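Local coordinates for protein ribonuclease (Nicotiana glutinosa, PDB 1IYB) that probably cleaves RNA as a plant ribonuclease of the T2 family and binds guanosine monophosphate in its guanine site, at residues A[11-16]-A[43-48]. Numbering follows the deposited sequence.
Sequences FYFVQQ and HGLWPN. With 5GP (guanosine-5'-monophosphate), chain C.
Val14 O is gripped by two successive amides of the facing strand, His43 N at 2.8 Å and Gly44 N at 3.2 Å, both coming from the same face of its carbonyl plane. Val14 thus faces two residues, a classic beta bulge in an otherwise regular antiparallel ladder that continues with Trp46 N giving an almost straight bond to Tyr12 O (178°). On the side of the sheet that Val14 shares with Trp46, a chi1 of -172° sets CG1 anti to the backbone N and turns CG2 over one face of the indole's six-membered ring, 3.7 Å from its centroid in a CH-pi contact. The rim of the same indole touches His43: Trp46 CZ2 lies over the centre of the imidazole, while N2 of the nucleotide sits over the opposite face, toward the rim. Glu97 takes the indole NE1, and His101 stacks on the ring. An alanine in place of Trp46 would probably open a gap beside Val14 CG2, bare one face of the His43 ring and leave Glu97 without that N-H. Past the bulge, Gln16 reads the guanine edge, OE1 accepting from N1 (2.8 Å) and NE2 giving to O6 (3.1 Å). Together 11-16 and 43-48 form adjoining strands of the RNase T2 sheet, with Gln16, His43 and Trp46 lining the guanosine monophosphate pocket.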
loop_
_atom_site.group_PDB
_atom_site.type_symbol
_atom_site.label_atom_id
_atom_site.label_comp_id
_atom_site.label_asym_id
_atom_site.label_seq_id
_atom_site.Cartn_x
_atom_site.Cartn_y
_atom_site.Cartn_z
ATOM N N PHE A 11 -13.972 1.070 -10.518
ATOM C CA PHE A 11 -12.647 0.663 -10.993
ATOM C C PHE A 11 -11.996 1.747 -11.834
ATOM O O PHE A 11 -12.671 2.505 -12.526
ATOM C CB PHE A 11 -12.679 -0.542 -11.948
ATOM C CG PHE A 11 -13.271 -1.800 -11.391
ATOM C CD1 PHE A 11 -14.637 -2.046 -11.491
ATOM C CD2 PHE A 11 -12.444 -2.800 -10.882
ATOM C CE1 PHE A 11 -15.173 -3.274 -11.103
ATOM C CE2 PHE A 11 -12.967 -4.030 -10.489
ATOM C CZ PHE A 11 -14.335 -4.269 -10.602
ATOM N N TYR A 12 -10.672 1.792 -11.779
ATOM C CA TYR A 12 -9.894 2.668 -12.647
ATOM C C TYR A 12 -9.303 1.670 -13.639
ATOM O O TYR A 12 -8.662 0.700 -13.221
ATOM C CB TYR A 12 -8.715 3.326 -11.923
ATOM C CG TYR A 12 -9.002 4.616 -11.185
ATOM C CD1 TYR A 12 -8.504 4.812 -9.901
ATOM C CD2 TYR A 12 -9.736 5.647 -11.772
ATOM C CE1 TYR A 12 -8.727 5.995 -9.210
ATOM C CE2 TYR A 12 -9.968 6.847 -11.084
ATOM C CZ TYR A 12 -9.458 7.007 -9.801
ATOM O OH TYR A 12 -9.678 8.165 -9.090
ATOM N N PHE A 13 -9.545 1.856 -14.934
ATOM C CA PHE A 13 -8.924 0.982 -15.927
ATOM C C PHE A 13 -7.742 1.832 -16.378
ATOM O O PHE A 13 -7.923 2.879 -17.005
ATOM C CB PHE A 13 -9.862 0.685 -17.101
ATOM C CG PHE A 13 -9.202 -0.078 -18.216
ATOM C CD1 PHE A 13 -8.564 -1.294 -17.970
ATOM C CD2 PHE A 13 -9.194 0.430 -19.509
ATOM C CE1 PHE A 13 -7.925 -1.991 -19.001
ATOM C CE2 PHE A 13 -8.556 -0.261 -20.544
ATOM C CZ PHE A 13 -7.924 -1.469 -20.290
ATOM N N VAL A 14 -6.536 1.380 -16.043
ATOM C CA VAL A 14 -5.319 2.134 -16.322
ATOM C C VAL A 14 -4.433 1.582 -17.429
ATOM O O VAL A 14 -4.095 0.400 -17.431
ATOM C CB VAL A 14 -4.475 2.230 -15.027
ATOM C CG1 VAL A 14 -3.294 3.169 -15.227
ATOM C CG2 VAL A 14 -5.357 2.698 -13.874
ATOM N N GLN A 15 -4.060 2.455 -18.361
ATOM C CA GLN A 15 -3.183 2.090 -19.471
ATOM C C GLN A 15 -1.935 2.968 -19.436
ATOM O O GLN A 15 -2.007 4.151 -19.090
ATOM C CB GLN A 15 -3.900 2.271 -20.810
ATOM C CG GLN A 15 -5.062 1.322 -21.014
ATOM C CD GLN A 15 -5.609 1.391 -22.425
ATOM O OE1 GLN A 15 -4.918 1.035 -23.383
ATOM N NE2 GLN A 15 -6.845 1.858 -22.565
ATOM N N GLN A 16 -0.793 2.383 -19.791
ATOM C CA GLN A 16 0.478 3.099 -19.781
ATOM C C GLN A 16 1.055 3.256 -21.181
ATOM O O GLN A 16 0.862 2.396 -22.045
ATOM C CB GLN A 16 1.500 2.350 -18.907
ATOM C CG GLN A 16 1.797 0.921 -19.383
ATOM C CD GLN A 16 2.941 0.254 -18.624
ATOM O OE1 GLN A 16 3.460 0.797 -17.647
ATOM N NE2 GLN A 16 3.337 -0.935 -19.073
ATOM N N HIS A 43 -2.097 -1.525 -17.711
ATOM C CA HIS A 43 -1.321 -1.519 -16.482
ATOM C C HIS A 43 -2.166 -2.404 -15.564
ATOM O O HIS A 43 -1.683 -3.408 -15.044
ATOM C CB HIS A 43 -1.162 -0.117 -15.884
ATOM C CG HIS A 43 -0.304 -0.092 -14.655
ATOM N ND1 HIS A 43 0.259 1.065 -14.159
ATOM C CD2 HIS A 43 0.077 -1.084 -13.815
ATOM C CE1 HIS A 43 0.949 0.783 -13.067
ATOM N NE2 HIS A 43 0.854 -0.514 -12.837
ATOM N N GLY A 44 -3.440 -2.046 -15.401
ATOM C CA GLY A 44 -4.328 -2.852 -14.579
ATOM C C GLY A 44 -5.740 -2.312 -14.428
ATOM O O GLY A 44 -6.059 -1.224 -14.915
ATOM N N LEU A 45 -6.585 -3.103 -13.766
ATOM C CA LEU A 45 -7.983 -2.758 -13.478
ATOM C C LEU A 45 -7.973 -2.632 -11.955
ATOM O O LEU A 45 -7.859 -3.629 -11.231
ATOM C CB LEU A 45 -8.920 -3.882 -13.936
ATOM C CG LEU A 45 -10.431 -3.636 -13.843
ATOM C CD1 LEU A 45 -10.818 -2.382 -14.623
ATOM C CD2 LEU A 45 -11.169 -4.850 -14.399
ATOM N N TRP A 46 -8.097 -1.401 -11.475
ATOM C CA TRP A 46 -7.982 -1.121 -10.049
ATOM C C TRP A 46 -9.202 -0.723 -9.237
ATOM O O TRP A 46 -9.777 0.345 -9.453
ATOM C CB TRP A 46 -6.954 -0.010 -9.833
ATOM C CG TRP A 46 -5.613 -0.198 -10.476
ATOM C CD1 TRP A 46 -5.079 -1.358 -10.960
ATOM C CD2 TRP A 46 -4.603 0.808 -10.646
ATOM N NE1 TRP A 46 -3.802 -1.137 -11.416
ATOM C CE2 TRP A 46 -3.485 0.182 -11.236
ATOM C CE3 TRP A 46 -4.538 2.179 -10.354
ATOM C CZ2 TRP A 46 -2.311 0.880 -11.541
ATOM C CZ3 TRP A 46 -3.375 2.871 -10.656
ATOM C CH2 TRP A 46 -2.275 2.220 -11.245
ATOM N N PRO A 47 -9.611 -1.570 -8.279
ATOM C CA PRO A 47 -10.771 -1.196 -7.462
ATOM C C PRO A 47 -10.385 0.073 -6.682
ATOM O O PRO A 47 -9.261 0.180 -6.182
ATOM C CB PRO A 47 -10.944 -2.404 -6.550
ATOM C CG PRO A 47 -10.527 -3.542 -7.436
ATOM C CD PRO A 47 -9.279 -2.998 -8.107
ATOM N N ASN A 48 -11.308 1.027 -6.578
ATOM C CA ASN A 48 -11.042 2.288 -5.886
ATOM C C ASN A 48 -12.301 2.723 -5.142
ATOM O O ASN A 48 -13.396 2.240 -5.430
ATOM C CB ASN A 48 -10.667 3.379 -6.905
ATOM C CG ASN A 48 -9.692 4.410 -6.342
ATOM O OD1 ASN A 48 -8.479 4.202 -6.357
ATOM N ND2 ASN A 48 -10.222 5.527 -5.843
HETATM P P 5GP C . 0.331 -0.859 -9.155
HETATM O O1P 5GP C . -0.198 -0.593 -7.814
HETATM O O2P 5GP C . -0.587 -1.750 -9.969
HETATM O O3P 5GP C . 0.618 0.487 -9.908
HETATM O "O5'" 5GP C . 1.789 -1.604 -9.130
HETATM C "C5'" 5GP C . 2.575 -1.804 -10.363
HETATM C "C4'" 5GP C . 3.927 -2.528 -10.150
HETATM O "O4'" 5GP C . 4.034 -3.544 -11.244
HETATM C "C3'" 5GP C . 5.232 -1.749 -10.282
HETATM O "O3'" 5GP C . 5.634 -1.095 -9.088
HETATM C "C2'" 5GP C . 6.267 -2.795 -10.710
HETATM O "O2'" 5GP C . 6.866 -3.465 -9.580
HETATM C "C1'" 5GP C . 5.449 -3.734 -11.583
HETATM N N9 5GP C . 5.659 -3.733 -13.065
HETATM C C8 5GP C . 6.140 -4.729 -13.885
HETATM N N7 5GP C . 6.110 -4.465 -15.175
HETATM C C5 5GP C . 5.557 -3.168 -15.196
HETATM C C6 5GP C . 5.272 -2.335 -16.329
HETATM O O6 5GP C . 5.454 -2.580 -17.516
HETATM N N1 5GP C . 4.711 -1.083 -15.928
HETATM C C2 5GP C . 4.472 -0.724 -14.603
HETATM N N2 5GP C . 3.938 0.507 -14.455
HETATM N N3 5GP C . 4.736 -1.504 -13.538
HETATM C C4 5GP C . 5.279 -2.713 -13.912
#